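Vaginolysin (Gardnerella vaginalis, PDB 5IMY) is a secreted toxin of the cholesterol-dependent cytolysin family that probably binds membrane cholesterol and perforates host cells. Local coordinates at residues D170-S173 and Q179-A182. Sequence-based numbering, arbitrary orientation.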
loop_
_atom_site.group_PDB
_atom_site.type_symbol
_atom_site.label_atom_id
_atom_site.label_comp_id
_atom_site.label_asym_id
_atom_site.label_seq_id
_atom_site.Cartn_x
_atom_site.Cartn_y
_atom_site.Cartn_z
ATOM N N ASP A 170 0.529 28.861 -6.820
ATOM C CA ASP A 170 0.874 27.556 -7.360
ATOM C C ASP A 170 1.796 26.855 -6.376
ATOM O O ASP A 170 2.809 27.424 -5.955
ATOM C CB ASP A 170 1.545 27.684 -8.730
ATOM C CG ASP A 170 0.655 28.362 -9.751
ATOM O OD1 ASP A 170 -0.180 27.669 -10.368
ATOM O OD2 ASP A 170 0.789 29.590 -9.938
ATOM N N SER A 171 1.437 25.634 -6.003
ATOM C CA SER A 171 2.166 24.870 -5.005
ATOM C C SER A 171 2.850 23.675 -5.650
ATOM O O SER A 171 2.453 23.200 -6.718
ATOM C CB SER A 171 1.226 24.394 -3.893
ATOM O OG SER A 171 0.831 25.467 -3.058
ATOM N N ALA A 172 3.892 23.188 -4.981
ATOM C CA ALA A 172 4.585 21.988 -5.421
ATOM C C ALA A 172 5.493 21.512 -4.302
ATOM O O ALA A 172 6.086 22.324 -3.589
ATOM C CB ALA A 172 5.402 22.244 -6.693
ATOM N N SER A 173 5.589 20.195 -4.152
ATOM C CA SER A 173 6.515 19.617 -3.191
ATOM C C SER A 173 7.939 19.719 -3.723
ATOM O O SER A 173 8.195 19.467 -4.903
ATOM C CB SER A 173 6.155 18.157 -2.922
ATOM O OG SER A 173 6.353 17.821 -1.561
ATOM N N GLN A 179 12.095 19.186 -11.510
ATOM C CA GLN A 179 10.636 19.201 -11.487
ATOM C C GLN A 179 10.104 20.564 -11.059
ATOM O O GLN A 179 9.038 20.985 -11.524
ATOM C CB GLN A 179 10.101 18.100 -10.569
ATOM C CG GLN A 179 10.461 18.261 -9.101
ATOM C CD GLN A 179 9.271 18.623 -8.229
ATOM O OE1 GLN A 179 8.121 18.374 -8.580
ATOM N NE2 GLN A 179 9.552 19.219 -7.079
ATOM N N LEU A 180 10.831 21.272 -10.191
ATOM C CA LEU A 180 10.415 22.617 -9.805
ATOM C C LEU A 180 10.617 23.606 -10.947
ATOM O O LEU A 180 9.808 24.524 -11.129
ATOM C CB LEU A 180 11.178 23.068 -8.559
ATOM C CG LEU A 180 10.882 22.281 -7.279
ATOM C CD1 LEU A 180 11.749 22.781 -6.136
ATOM C CD2 LEU A 180 9.408 22.369 -6.905
ATOM N N LYS A 181 11.691 23.445 -11.723
ATOM C CA LYS A 181 11.851 24.264 -12.919
ATOM C C LYS A 181 10.705 24.035 -13.895
ATOM O O LYS A 181 10.275 24.970 -14.579
ATOM C CB LYS A 181 13.202 23.972 -13.580
ATOM C CG LYS A 181 14.359 24.736 -12.941
ATOM C CD LYS A 181 15.713 24.058 -13.135
ATOM C CE LYS A 181 16.414 24.493 -14.414
ATOM N NZ LYS A 181 15.938 23.757 -15.615
ATOM N N ALA A 182 10.183 22.808 -13.958
ATOM C CA ALA A 182 9.037 22.530 -14.816
ATOM C C ALA A 182 7.756 23.137 -14.260
ATOM O O ALA A 182 6.851 23.481 -15.028
ATOM C CB ALA A 182 8.871 21.021 -14.997
#
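Ala172 and Leu180 mark the closest approach of the two backbones, with Ala172 CA 7.3 Å from Leu180 CA. Residues 170-173 are the extended last part of strand 166-173. After a three-residue connection comes the short helix 177-184, which contains residues 179-182, so the chain folds back and lays the helix beside the strand it has just left. The link between them is a hydrogen bond from Gln179 NE2 to Ser173 O, 2.6 Å long and moderately bent, with an N-H...O angle of 148°. The amide nitrogen approaches in the plane of the Ser173 carbonyl, while the oxygen sits slightly off the plane of the Gln179 amide. Gln179 gets there by a curled route: CG is tucked between the backbone N and the carbonyl carbon (chi1 64°), and a bend at chi2 brings the amide round to the strand end. Leu180 CD2 lies 4.0 Å from Ala172 CB and 3.7 Å from Ser173 O, placing one methyl beside the carbonyl oxygen that takes the bond. As in other cholesterol-dependent cytolysins, this helix probably belongs to the short-helix bundle that refolds into a transmembrane hairpin when the pore forms. Strand 166-173 pairs antiparallel with strand 208-223, through backbone bonds of Ala172 with Ile211 and Asp170 with Asn213, and the helix meets the face to which the Ala172 methyl points. The helix, in turn, rests Gln179 on Ile72 of strand 62-76 and on Tyr369 of strand 363-389, and so lies between the antiparallel sheet and those long strands.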